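Local coordinates for protein DOA1 (Saccharomyces cerevisiae, PDB 3ODT) that probably binds ubiquitin through its seven-bladed WD40 propeller domain and helps regulate the turnover of F-box proteins, at residues 63-69 / 106-112; 81-85 / 98-102; 136-141 / 168-173; 205-209 / 219-224; 224-230 / 241-247. The contacts are given in a common frame with arbitrary orientation. Where two conformers were deposited one is given. Residue numbers count along the deposited sequence, not the author numbering.

Contact 1 (63-69 / 106-112)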
# COMPACT_ATOMS: atom_id res chain seq x y z
N ASN A 63 -8.26 6.42 2.93
CA ASN A 63 -7.48 6.08 1.74
C ASN A 63 -6.23 5.26 1.97
O ASN A 63 -5.68 4.69 1.04
CB ASN A 63 -7.14 7.35 0.98
CG ASN A 63 -8.37 8.00 0.37
OD1 ASN A 63 -9.16 7.32 -0.27
ND2 ASN A 63 -8.54 9.31 0.59
N SER A 64 -5.80 5.17 3.23
CA SER A 64 -4.57 4.48 3.56
C SER A 64 -4.69 3.78 4.92
O SER A 64 -5.39 4.24 5.84
CB SER A 64 -3.40 5.46 3.53
OG SER A 64 -3.62 6.53 4.41
N VAL A 65 -3.95 2.68 5.04
CA VAL A 65 -3.89 1.90 6.27
C VAL A 65 -2.52 1.22 6.34
O VAL A 65 -1.91 0.91 5.30
CB VAL A 65 -5.02 0.82 6.32
CG1 VAL A 65 -4.78 -0.29 5.29
CG2 VAL A 65 -5.24 0.24 7.72
N CYS A 66 -2.05 1.01 7.57
CA CYS A 66 -0.91 0.14 7.83
C CYS A 66 -1.06 -0.42 9.23
O CYS A 66 -2.02 -0.09 9.95
CB CYS A 66 0.43 0.86 7.64
SG CYS A 66 0.80 2.12 8.87
N TYR A 67 -0.12 -1.27 9.62
CA TYR A 67 -0.23 -1.99 10.87
C TYR A 67 1.09 -1.87 11.63
O TYR A 67 2.15 -2.23 11.12
CB TYR A 67 -0.57 -3.46 10.62
CG TYR A 67 -0.63 -4.29 11.89
CD1 TYR A 67 -1.50 -3.96 12.92
CD2 TYR A 67 0.17 -5.43 12.05
CE1 TYR A 67 -1.56 -4.70 14.06
CE2 TYR A 67 0.11 -6.18 13.19
CZ TYR A 67 -0.75 -5.80 14.21
OH TYR A 67 -0.84 -6.52 15.39
N ASP A 68 1.00 -1.31 12.84
CA ASP A 68 2.11 -1.22 13.78
C ASP A 68 2.03 -2.50 14.60
O ASP A 68 1.15 -2.69 15.46
CB ASP A 68 1.99 0.03 14.65
CG ASP A 68 3.04 0.09 15.78
OD1 ASP A 68 3.58 -0.97 16.21
OD2 ASP A 68 3.31 1.22 16.27
N SER A 69 2.94 -3.41 14.30
CA SER A 69 2.93 -4.75 14.85
C SER A 69 3.45 -4.84 16.30
O SER A 69 3.30 -5.88 16.96
CB SER A 69 3.77 -5.66 13.94
OG SER A 69 5.06 -5.09 13.67
N ASN A 106 -5.04 15.21 2.05
CA ASN A 106 -5.37 13.78 2.04
C ASN A 106 -4.13 12.96 2.36
O ASN A 106 -3.08 13.17 1.74
CB ASN A 106 -5.90 13.39 0.66
CG ASN A 106 -6.26 11.94 0.57
OD1 ASN A 106 -6.73 11.32 1.54
ND2 ASN A 106 -6.05 11.36 -0.63
N VAL A 107 -4.27 12.03 3.30
CA VAL A 107 -3.23 11.07 3.58
C VAL A 107 -3.49 9.85 2.70
O VAL A 107 -4.36 9.04 2.98
CB VAL A 107 -3.18 10.68 5.06
CG1 VAL A 107 -2.03 9.73 5.30
CG2 VAL A 107 -3.03 11.93 5.93
N CYS A 108 -2.73 9.78 1.61
CA CYS A 108 -2.97 8.78 0.57
C CYS A 108 -2.11 7.53 0.66
O CYS A 108 -2.35 6.58 -0.10
CB CYS A 108 -2.82 9.37 -0.84
SG CYS A 108 -1.32 10.26 -1.11
N SER A 109 -1.13 7.51 1.57
CA SER A 109 -0.36 6.30 1.79
C SER A 109 0.15 6.25 3.21
O SER A 109 0.41 7.29 3.82
CB SER A 109 0.80 6.17 0.81
OG SER A 109 1.88 7.04 1.14
N LEU A 110 0.30 5.02 3.72
CA LEU A 110 0.83 4.77 5.04
C LEU A 110 1.69 3.52 4.96
O LEU A 110 1.35 2.55 4.25
CB LEU A 110 -0.27 4.55 6.09
CG LEU A 110 -0.93 5.81 6.61
CD1 LEU A 110 -2.16 5.46 7.41
CD2 LEU A 110 0.06 6.61 7.48
N SER A 111 2.78 3.52 5.72
CA SER A 111 3.63 2.34 5.85
C SER A 111 4.28 2.35 7.23
O SER A 111 4.52 3.41 7.80
CB SER A 111 4.70 2.38 4.75
OG SER A 111 5.36 1.13 4.66
N PHE A 112 4.55 1.16 7.75
CA PHE A 112 5.22 0.99 9.02
C PHE A 112 6.39 0.03 8.87
O PHE A 112 6.27 -1.06 8.28
CB PHE A 112 4.24 0.47 10.07
CG PHE A 112 4.85 0.19 11.39
CD1 PHE A 112 4.90 1.18 12.36
CD2 PHE A 112 5.35 -1.07 11.71
CE1 PHE A 112 5.44 0.91 13.63
CE2 PHE A 112 5.89 -1.33 12.96
CZ PHE A 112 5.95 -0.33 13.90

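Contact 2 (81-85 / 98-102)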
# COMPACT_ATOMS: atom_id res chain seq x y z
N THR A 81 -7.12 14.59 6.74
CA THR A 81 -5.74 15.05 6.97
C THR A 81 -5.04 14.46 8.20
O THR A 81 -3.86 14.71 8.44
CB THR A 81 -5.66 16.59 7.05
OG1 THR A 81 -6.10 17.03 8.34
CG2 THR A 81 -6.53 17.22 5.98
N MSE A 82 -5.76 13.62 8.93
CA MSE A 82 -5.26 13.01 10.15
C MSE A 82 -4.80 11.58 9.95
O MSE A 82 -5.27 10.89 9.06
CB MSE A 82 -6.37 13.00 11.21
CG MSE A 82 -7.15 14.31 11.37
SE MSE A 82 -5.94 15.72 11.95
CE MSE A 82 -6.95 17.35 11.67
N ILE A 83 -3.88 11.13 10.80
CA ILE A 83 -3.59 9.71 10.88
C ILE A 83 -4.06 9.26 12.27
O ILE A 83 -3.65 9.83 13.27
CB ILE A 83 -2.10 9.38 10.68
CG1 ILE A 83 -1.64 9.81 9.29
CG2 ILE A 83 -1.87 7.87 10.89
CD1 ILE A 83 -0.15 10.00 9.21
N ASN A 84 -4.96 8.29 12.34
CA ASN A 84 -5.40 7.76 13.62
C ASN A 84 -4.99 6.30 13.75
O ASN A 84 -4.64 5.64 12.76
CB ASN A 84 -6.91 7.95 13.80
CG ASN A 84 -7.30 9.40 13.86
OD1 ASN A 84 -7.07 10.11 14.86
ND2 ASN A 84 -7.91 9.87 12.80
N GLY A 85 -5.06 5.80 14.98
CA GLY A 85 -4.75 4.42 15.24
C GLY A 85 -5.76 3.84 16.19
O GLY A 85 -6.21 4.50 17.14
N TYR A 98 -5.18 7.38 19.37
CA TYR A 98 -3.87 7.59 18.81
C TYR A 98 -4.05 8.43 17.58
O TYR A 98 -4.84 8.11 16.74
CB TYR A 98 -3.21 6.28 18.44
CG TYR A 98 -1.78 6.29 17.98
CD1 TYR A 98 -0.73 6.43 18.87
CD2 TYR A 98 -1.47 6.11 16.66
CE1 TYR A 98 0.58 6.38 18.42
CE2 TYR A 98 -0.18 6.06 16.25
CZ TYR A 98 0.85 6.17 17.14
OH TYR A 98 2.11 6.11 16.68
N THR A 99 -3.34 9.54 17.55
CA THR A 99 -3.47 10.53 16.48
C THR A 99 -2.12 11.13 16.14
O THR A 99 -1.38 11.53 17.04
CB THR A 99 -4.41 11.66 16.90
OG1 THR A 99 -5.69 11.13 17.24
CG2 THR A 99 -4.59 12.66 15.80
N LEU A 100 -1.80 11.16 14.84
CA LEU A 100 -0.61 11.81 14.31
C LEU A 100 -1.10 13.00 13.49
O LEU A 100 -1.80 12.87 12.48
CB LEU A 100 0.21 10.87 13.43
CG LEU A 100 0.72 9.61 14.11
CD1 LEU A 100 1.42 8.74 13.07
CD2 LEU A 100 1.64 9.87 15.28
N ILE A 101 -0.77 14.18 13.98
CA ILE A 101 -1.28 15.40 13.40
C ILE A 101 -0.15 16.14 12.68
O ILE A 101 0.96 16.20 13.18
CB ILE A 101 -1.91 16.31 14.49
CG1 ILE A 101 -2.62 17.48 13.82
CG2 ILE A 101 -0.89 16.75 15.58
CD1 ILE A 101 -3.55 18.24 14.74
N GLY A 102 -0.46 16.68 11.51
CA GLY A 102 0.47 17.52 10.79
C GLY A 102 0.22 17.66 9.30
O GLY A 102 0.57 18.66 8.71

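Contact 3 (136-141 / 168-173)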
# COMPACT_ATOMS: atom_id res chain seq x y z
N TYR A 136 10.51 13.87 10.88
CA TYR A 136 10.92 14.54 9.65
C TYR A 136 9.73 14.88 8.77
O TYR A 136 8.87 14.03 8.48
CB TYR A 136 11.90 13.69 8.83
CG TYR A 136 13.09 13.17 9.60
CD1 TYR A 136 14.05 14.02 10.09
CD2 TYR A 136 13.28 11.82 9.76
CE1 TYR A 136 15.14 13.54 10.77
CE2 TYR A 136 14.38 11.32 10.44
CZ TYR A 136 15.30 12.19 10.94
OH TYR A 136 16.38 11.72 11.63
N ASN A 137 9.72 16.13 8.29
CA ASN A 137 8.83 16.58 7.25
C ASN A 137 9.60 16.57 5.92
O ASN A 137 10.57 17.32 5.75
CB ASN A 137 8.35 18.00 7.56
CG ASN A 137 7.38 18.50 6.54
OD1 ASN A 137 6.60 17.74 5.99
ND2 ASN A 137 7.45 19.79 6.24
N LEU A 138 9.18 15.72 5.00
CA LEU A 138 9.85 15.57 3.71
C LEU A 138 9.13 16.44 2.68
O LEU A 138 8.17 16.01 2.04
CB LEU A 138 9.83 14.11 3.27
CG LEU A 138 10.31 13.06 4.29
CD1 LEU A 138 10.46 11.68 3.67
CD2 LEU A 138 11.61 13.45 4.97
N GLN A 139 9.62 17.66 2.57
CA GLN A 139 9.03 18.72 1.77
C GLN A 139 10.01 19.07 0.64
O GLN A 139 11.11 19.58 0.89
CB GLN A 139 8.75 19.93 2.69
CG GLN A 139 7.84 21.02 2.08
CD GLN A 139 7.28 21.98 3.14
OE1 GLN A 139 6.51 21.58 4.03
NE2 GLN A 139 7.65 23.26 3.05
N ALA A 140 9.59 18.79 -0.59
CA ALA A 140 10.41 19.03 -1.77
C ALA A 140 9.62 18.82 -3.06
O ALA A 140 9.77 19.58 -4.02
CB ALA A 140 11.64 18.14 -1.75
N HIS A 141 8.78 17.78 -3.09
CA HIS A 141 8.00 17.49 -4.29
C HIS A 141 7.07 18.64 -4.64
O HIS A 141 6.59 19.37 -3.76
CB HIS A 141 7.14 16.23 -4.11
CG HIS A 141 7.91 14.96 -4.21
ND1 HIS A 141 8.43 14.51 -5.41
CD2 HIS A 141 8.21 14.01 -3.29
CE1 HIS A 141 9.05 13.35 -5.20
NE2 HIS A 141 8.92 13.03 -3.92
N LYS A 168 11.99 10.43 -5.07
CA LYS A 168 13.08 11.05 -4.34
C LYS A 168 13.54 10.15 -3.22
O LYS A 168 12.70 9.59 -2.49
CB LYS A 168 12.68 12.42 -3.79
CG LYS A 168 12.58 13.49 -4.87
CD LYS A 168 11.97 14.80 -4.38
CE LYS A 168 11.77 15.79 -5.56
NZ LYS A 168 13.05 16.28 -6.10
N LEU A 169 14.86 10.04 -3.07
CA LEU A 169 15.50 9.40 -1.94
C LEU A 169 15.97 10.48 -0.97
O LEU A 169 16.56 11.49 -1.38
CB LEU A 169 16.68 8.59 -2.43
CG LEU A 169 17.61 7.98 -1.38
CD1 LEU A 169 16.90 6.91 -0.57
CD2 LEU A 169 18.86 7.39 -2.03
N TRP A 170 15.67 10.30 0.31
CA TRP A 170 15.89 11.28 1.36
C TRP A 170 16.80 10.69 2.40
O TRP A 170 16.78 9.48 2.63
CB TRP A 170 14.56 11.57 2.05
CG TRP A 170 13.47 12.03 1.17
CD1 TRP A 170 12.75 11.27 0.30
CD2 TRP A 170 12.96 13.37 1.07
NE1 TRP A 170 11.83 12.06 -0.35
CE2 TRP A 170 11.94 13.35 0.10
CE3 TRP A 170 13.26 14.58 1.71
CZ2 TRP A 170 11.20 14.47 -0.23
CZ3 TRP A 170 12.53 15.70 1.37
CH2 TRP A 170 11.50 15.63 0.42
N GLN A 171 17.57 11.53 3.07
CA GLN A 171 18.23 11.14 4.30
C GLN A 171 17.90 12.22 5.32
O GLN A 171 18.08 13.41 5.07
CB GLN A 171 19.72 10.96 4.13
CG GLN A 171 20.41 10.47 5.40
CD GLN A 171 21.75 9.85 5.14
OE1 GLN A 171 22.57 10.37 4.36
NE2 GLN A 171 22.01 8.73 5.82
N ASN A 172 17.34 11.80 6.45
CA ASN A 172 16.77 12.76 7.39
C ASN A 172 15.56 13.43 6.74
O ASN A 172 14.64 12.75 6.29
CB ASN A 172 17.80 13.81 7.80
CG ASN A 172 18.91 13.22 8.66
OD1 ASN A 172 18.72 12.23 9.35
ND2 ASN A 172 20.08 13.85 8.61
N ASP A 173 15.57 14.76 6.68
CA ASP A 173 14.55 15.49 5.92
C ASP A 173 15.07 16.19 4.67
O ASP A 173 14.42 17.10 4.16
CB ASP A 173 13.83 16.48 6.83
CG ASP A 173 14.74 17.56 7.37
OD1 ASP A 173 15.95 17.50 7.13
OD2 ASP A 173 14.21 18.48 8.03

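Contact 4 (205-209 / 219-224)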
# COMPACT_ATOMS: atom_id res chain seq x y z
N GLY A 205 1.27 3.03 -16.73
CA GLY A 205 0.98 1.63 -16.94
C GLY A 205 2.13 0.69 -16.68
O GLY A 205 1.97 -0.50 -16.85
N LEU A 206 3.27 1.21 -16.23
CA LEU A 206 4.50 0.43 -16.11
C LEU A 206 4.90 0.26 -14.66
O LEU A 206 4.60 1.09 -13.81
CB LEU A 206 5.65 1.11 -16.89
CG LEU A 206 5.40 1.34 -18.38
CD1 LEU A 206 6.50 2.16 -19.05
CD2 LEU A 206 5.24 -0.02 -19.08
N ILE A 207 5.62 -0.83 -14.42
CA ILE A 207 6.33 -1.11 -13.19
C ILE A 207 7.78 -1.23 -13.60
O ILE A 207 8.07 -1.79 -14.63
CB ILE A 207 5.88 -2.44 -12.58
CG1 ILE A 207 4.35 -2.46 -12.43
CG2 ILE A 207 6.61 -2.70 -11.29
CD1 ILE A 207 3.78 -3.85 -12.28
N LYS A 208 8.67 -0.66 -12.82
CA LYS A 208 10.09 -0.69 -13.12
C LYS A 208 10.94 -1.01 -11.88
O LYS A 208 10.67 -0.52 -10.77
CB LYS A 208 10.54 0.65 -13.72
CG LYS A 208 9.83 0.98 -15.00
CD LYS A 208 10.43 2.15 -15.75
CE LYS A 208 9.55 2.56 -16.90
NZ LYS A 208 10.19 3.53 -17.81
N LEU A 209 11.98 -1.82 -12.09
CA LEU A 209 13.00 -2.12 -11.09
C LEU A 209 14.16 -1.17 -11.34
O LEU A 209 14.64 -1.06 -12.47
CB LEU A 209 13.44 -3.58 -11.26
CG LEU A 209 14.62 -3.99 -10.39
CD1 LEU A 209 14.25 -3.98 -8.91
CD2 LEU A 209 15.06 -5.36 -10.80
N ARG A 219 14.81 -3.27 -15.14
CA ARG A 219 13.79 -4.09 -15.75
C ARG A 219 12.51 -3.32 -15.78
O ARG A 219 12.21 -2.56 -14.86
CB ARG A 219 13.60 -5.38 -14.94
CG ARG A 219 12.69 -6.44 -15.61
CD ARG A 219 12.95 -7.88 -15.09
NE ARG A 219 14.31 -8.32 -15.38
CZ ARG A 219 15.30 -8.37 -14.49
NH1 ARG A 219 15.07 -8.06 -13.22
NH2 ARG A 219 16.53 -8.73 -14.85
N THR A 220 11.74 -3.53 -16.84
CA THR A 220 10.42 -2.94 -16.99
C THR A 220 9.41 -4.10 -17.12
O THR A 220 9.63 -5.06 -17.85
CB THR A 220 10.37 -2.03 -18.22
OG1 THR A 220 11.31 -0.97 -18.08
CG2 THR A 220 9.02 -1.43 -18.37
N TYR A 221 8.31 -3.98 -16.38
CA TYR A 221 7.25 -5.00 -16.38
C TYR A 221 6.03 -4.40 -17.03
O TYR A 221 5.33 -3.56 -16.44
CB TYR A 221 6.96 -5.46 -14.94
CG TYR A 221 8.21 -5.80 -14.13
CD1 TYR A 221 8.94 -4.80 -13.47
CD2 TYR A 221 8.64 -7.12 -13.99
CE1 TYR A 221 10.08 -5.09 -12.75
CE2 TYR A 221 9.80 -7.42 -13.26
CZ TYR A 221 10.50 -6.39 -12.64
OH TYR A 221 11.59 -6.69 -11.88
N GLU A 222 5.82 -4.78 -18.28
CA GLU A 222 4.80 -4.21 -19.15
C GLU A 222 3.59 -5.11 -19.29
O GLU A 222 3.71 -6.32 -19.49
CB GLU A 222 5.40 -3.97 -20.54
CG GLU A 222 4.47 -3.34 -21.55
CD GLU A 222 5.22 -2.67 -22.70
OE1 GLU A 222 6.40 -3.04 -22.94
OE2 GLU A 222 4.65 -1.77 -23.35
N GLY A 223 2.40 -4.53 -19.21
CA GLY A 223 1.18 -5.28 -19.48
C GLY A 223 -0.09 -4.62 -18.95
O GLY A 223 -1.13 -4.74 -19.58
N HIS A 224 -0.02 -3.92 -17.83
CA HIS A 224 -1.21 -3.21 -17.38
C HIS A 224 -1.69 -2.25 -18.46
O HIS A 224 -0.89 -1.59 -19.12
CB HIS A 224 -0.96 -2.43 -16.10
CG HIS A 224 -1.06 -3.24 -14.86
ND1 HIS A 224 -2.27 -3.69 -14.39
CD2 HIS A 224 -0.12 -3.66 -13.99
CE1 HIS A 224 -2.06 -4.37 -13.27
NE2 HIS A 224 -0.77 -4.34 -12.99

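Contact 5 (224-230 / 241-247)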
# COMPACT_ATOMS: atom_id res chain seq x y z
N HIS A 224 -0.02 -3.92 -17.83
CA HIS A 224 -1.21 -3.21 -17.38
C HIS A 224 -1.69 -2.25 -18.46
O HIS A 224 -0.89 -1.59 -19.12
CB HIS A 224 -0.96 -2.43 -16.10
CG HIS A 224 -1.06 -3.24 -14.86
ND1 HIS A 224 -2.27 -3.69 -14.39
CD2 HIS A 224 -0.12 -3.66 -13.99
CE1 HIS A 224 -2.06 -4.37 -13.27
NE2 HIS A 224 -0.77 -4.34 -12.99
N GLU A 225 -3.01 -2.17 -18.62
CA GLU A 225 -3.59 -1.40 -19.70
C GLU A 225 -4.05 -0.02 -19.27
O GLU A 225 -4.53 0.77 -20.10
CB GLU A 225 -4.78 -2.13 -20.33
CG GLU A 225 -4.43 -3.55 -20.75
CD GLU A 225 -5.64 -4.46 -20.77
OE1 GLU A 225 -6.16 -4.82 -19.68
OE2 GLU A 225 -6.07 -4.81 -21.89
N SER A 226 -3.89 0.27 -17.98
CA SER A 226 -4.23 1.58 -17.44
C SER A 226 -3.24 1.95 -16.34
O SER A 226 -2.11 1.47 -16.33
CB SER A 226 -5.66 1.58 -16.89
OG SER A 226 -6.18 2.89 -16.81
N PHE A 227 -3.68 2.80 -15.42
CA PHE A 227 -2.84 3.19 -14.31
C PHE A 227 -2.52 2.00 -13.41
O PHE A 227 -3.38 1.13 -13.16
CB PHE A 227 -3.54 4.23 -13.43
CG PHE A 227 -4.12 5.36 -14.18
CD1 PHE A 227 -3.52 5.84 -15.32
CD2 PHE A 227 -5.31 5.90 -13.78
CE1 PHE A 227 -4.06 6.88 -16.01
CE2 PHE A 227 -5.87 6.94 -14.49
CZ PHE A 227 -5.24 7.43 -15.60
N VAL A 228 -1.31 2.00 -12.87
CA VAL A 228 -0.93 1.01 -11.87
C VAL A 228 -0.94 1.71 -10.52
O VAL A 228 -0.19 2.67 -10.31
CB VAL A 228 0.43 0.35 -12.16
CG1 VAL A 228 0.63 -0.81 -11.21
CG2 VAL A 228 0.53 -0.10 -13.61
N TYR A 229 -1.78 1.23 -9.60
CA TYR A 229 -1.98 1.91 -8.32
C TYR A 229 -1.15 1.37 -7.16
O TYR A 229 -0.85 2.11 -6.23
CB TYR A 229 -3.44 1.82 -7.91
CG TYR A 229 -4.42 2.52 -8.83
CD1 TYR A 229 -4.16 3.80 -9.31
CD2 TYR A 229 -5.58 1.91 -9.23
CE1 TYR A 229 -5.05 4.45 -10.14
CE2 TYR A 229 -6.50 2.57 -10.05
CZ TYR A 229 -6.21 3.82 -10.51
OH TYR A 229 -7.09 4.46 -11.31
N CYS A 230 -0.80 0.08 -7.19
CA CYS A 230 -0.19 -0.52 -6.01
C CYS A 230 0.70 -1.65 -6.46
O CYS A 230 0.37 -2.32 -7.44
CB CYS A 230 -1.29 -1.06 -5.07
SG CYS A 230 -0.65 -1.62 -3.46
N SER A 241 0.97 -6.65 -8.43
CA SER A 241 0.52 -5.31 -8.79
C SER A 241 -0.98 -5.30 -9.06
O SER A 241 -1.57 -6.36 -9.32
CB SER A 241 1.24 -4.83 -10.04
OG SER A 241 0.92 -5.61 -11.20
N CYS A 242 -1.57 -4.13 -9.03
CA CYS A 242 -2.96 -3.97 -9.40
C CYS A 242 -3.23 -2.57 -9.90
O CYS A 242 -2.48 -1.63 -9.63
CB CYS A 242 -3.87 -4.29 -8.21
SG CYS A 242 -3.82 -3.10 -6.86
N GLY A 243 -4.34 -2.41 -10.62
CA GLY A 243 -4.67 -1.09 -11.09
C GLY A 243 -6.01 -0.93 -11.78
O GLY A 243 -6.99 -1.65 -11.56
N GLU A 244 -6.03 0.09 -12.62
CA GLU A 244 -7.22 0.62 -13.20
C GLU A 244 -7.80 -0.28 -14.31
O GLU A 244 -8.96 -0.15 -14.68
CB GLU A 244 -6.90 2.05 -13.68
CG GLU A 244 -8.08 2.84 -14.26
CD GLU A 244 -9.31 2.86 -13.36
OE1 GLU A 244 -9.16 3.07 -12.14
OE2 GLU A 244 -10.43 2.72 -13.89
N ASP A 245 -6.99 -1.21 -14.79
CA ASP A 245 -7.45 -2.15 -15.83
C ASP A 245 -8.16 -3.39 -15.30
O ASP A 245 -8.38 -4.36 -16.03
CB ASP A 245 -6.31 -2.55 -16.74
CG ASP A 245 -5.26 -3.41 -16.03
OD1 ASP A 245 -5.45 -3.67 -14.82
OD2 ASP A 245 -4.30 -3.86 -16.74
N ARG A 246 -8.57 -3.33 -14.03
CA ARG A 246 -9.37 -4.36 -13.37
C ARG A 246 -8.57 -5.60 -13.02
O ARG A 246 -9.15 -6.64 -12.68
CB ARG A 246 -10.62 -4.75 -14.18
CG ARG A 246 -11.37 -3.55 -14.75
CD ARG A 246 -12.72 -3.94 -15.29
NE ARG A 246 -12.70 -4.74 -16.52
CZ ARG A 246 -13.06 -6.02 -16.61
NH1 ARG A 246 -13.40 -6.72 -15.52
NH2 ARG A 246 -13.04 -6.63 -17.78
N THR A 247 -7.25 -5.50 -13.08
CA THR A 247 -6.42 -6.68 -12.88
C THR A 247 -5.53 -6.59 -11.63
O THR A 247 -5.09 -5.51 -11.20
CB THR A 247 -5.53 -7.03 -14.09
OG1 THR A 247 -4.45 -6.10 -14.24
CG2 THR A 247 -6.36 -7.17 -15.39

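Contact 1 (63-69 / 106-112)
This is a blade-to-blade contact near the centre of a WD40 propeller: the innermost strands of two successive blades lie side by side. Strands 63-68 and 107-112 run nearly parallel (13°), their axes approaching to 5.1 Å, yet each pairs within its own sheet, so side chains do the joining. At the N-terminal ends N63 ND2 donates to N106 OD1 (2.9 Å) and S64 OG to V107 O (3.0 Å). Both strands carry a classic bulge here: N63 and S64 both face G77, and C108 and S109 both face G120. Further along, C66 SG packs on L110 CB (3.8 Å) and F112 CB (4.0 Å). The F112 ring then lies under D68, whose CA sits 3.7 Å from the ring centroid, almost on the ring normal; the D68 carboxylate accepts from the backbone of E70 and K71. Polar side-chain bonds at one end and apolar and CH-pi packing at the other thus hold the blades together without a continuous sheet.

Contact 2 (81-85 / 98-102)
Y98 is the first modelled residue after a gap, and its carbonyl begins the pairing: G85 N donates to Y98 O (2.9 Å), while N84 CA adds a CA-H...O contact to the same Y98 O (3.2 Å). The Y98 ring passes beside G85 to touch L73 and L75, two strands in; a CB on G85 would collide with Y98 CD2, so the bare backbone there makes room for the ring. T99 comes next, opposite N84 in an antiparallel non-hydrogen-bonded pair (CA-CA 4.4 Å). On this face the side chains make the link themselves, T99 OG1 donating to N84 OD1 (2.9 Å). L100 forms the hydrogen-bonded pair with I83: L100 N gives to I83 O at 2.8 Å and I83 N to L100 O at 3.2 Å. Their side chains share the other face, CB to CB 3.9 Å, and both pack on W129 of the next blade. I101 leaves the pairing, but its CG1 still meets SE of the selenomethionine M82 (4.2 Å). Here the short outermost strand 99-100 finishes the four-stranded blade that begins with strand 62-68. The chemistry is two-sided: a hydroxyl-amide bond between N84 and T99 on one face, and aliphatic side chains turned to the neighbouring blade on the other.

Contact 3 (136-141 / 168-173)
The two segments run in roughly opposite directions without pairing as strands: the CA atoms of L138 and D173 are 5.2 Å apart, but those of H141 and K168 are 8.2 Å apart. The opening gap is filled by side chains belonging to a WD40 repeat, where the outermost strand of one blade passes over the third strand of the next. W170 and H141 belong to the tetrad characteristic of the repeat: both W170 NE1 and H141 NE2 bond to T160 OG1, and H141 ND1 bonds to D164. L138 sits on the indole, its CB 3.5 Å from the centroid of the W170 six-membered ring and nearly on the normal, while A140 CB reaches W170 CH2 at 3.3 Å. At the turn, N172 CA lies over the face of the Y136 ring, 3.9 Å from its centroid. The K168 amine is held by T178, and the chain leading to it crosses the histidine: K168 CD lies 3.6 Å from the centroid of the H141 ring, over its face.

Contact 4 (205-209 / 219-224)
Y221, I207 and L209 lose the most surface here, and all three point to the same face of a two-stranded antiparallel ladder (159° between strands 206-209 and 219-222). I207 and Y221 are a hydrogen-bonded pair: Y221 N donates to I207 O (2.8 Å), with a weak return bond from I207 N to Y221 O (3.4 Å). The Y221 ring lies along the ladder, CD1 3.8 Å from I207 CG2 and CE1 4.0 Å from L209 CB, and its hydroxyl goes on to K253 O. L209 pairs with R219, L209 N donating to R219 O (2.9 Å); the aliphatic tip of L209 meets the guanidinium, CD2 to NH1 3.6 Å. I207 also leans on S241 and W251, so this face is the one turned to the following blade. K208 and T220 occupy the reverse face. Past the ladder, G205 O comes within 3.6 Å of H224 CB, where the chain leaves for the next blade. The arrangement is the outer hairpin of a WD40 blade, its third and fourth strands.

Contact 5 (224-230 / 241-247)
The hydrogen-bonded tetrad of a WD40 repeat is centred on this contact, with H224, S241 and D245 supplied by the two segments and W251 completing it. H224 NE2 and S241 OG are hydrogen-bonded at 2.8 Å, and S241 OG is bonded to W251 NE1. On the other side of the ring, H224 ND1 makes weak bonds to D245 OD2 (3.1 Å) and OD1 (3.2 Å). D245 also accepts from E225 N at OD2 (2.8 Å), and its OD1 takes T247 N (3.1 Å), an Asx turn overlapping the type I turn G243-R246; R249 forms a salt bridge to its carboxylate. E244 N donates to F227 O (2.9 Å) beside G243, where a CB would strike F227 O. Y229 OH bonds E244 OE1 (2.6 Å), and Y229 and C230 both face C242, a classic bulge. The hairpin lies between two blades: V228 bonds through its backbone to S202 of the preceding blade; the Y229 ring stacks on W270, and C230 and C242 pack on V272, in the following one.

Overall arrangement
From the N terminus, contact 1 closes the first long loop, bringing the inner strand of one blade against that of the next; contact 2 lies within this span, joining the third and fourth strands of the earlier blade. The two touch where I83 packs on V107 and L110. Contact 3 follows in series, linking the outermost strand of the blade begun at 107-112 to the third strand of its successor. Contacts 4 and 5 come later, on the far side of the propeller from contact 2: one is an outer hairpin, the other an inner hairpin of the next blade. They share H224, and I207 meets S241 across the blade interface. None of the loops cross.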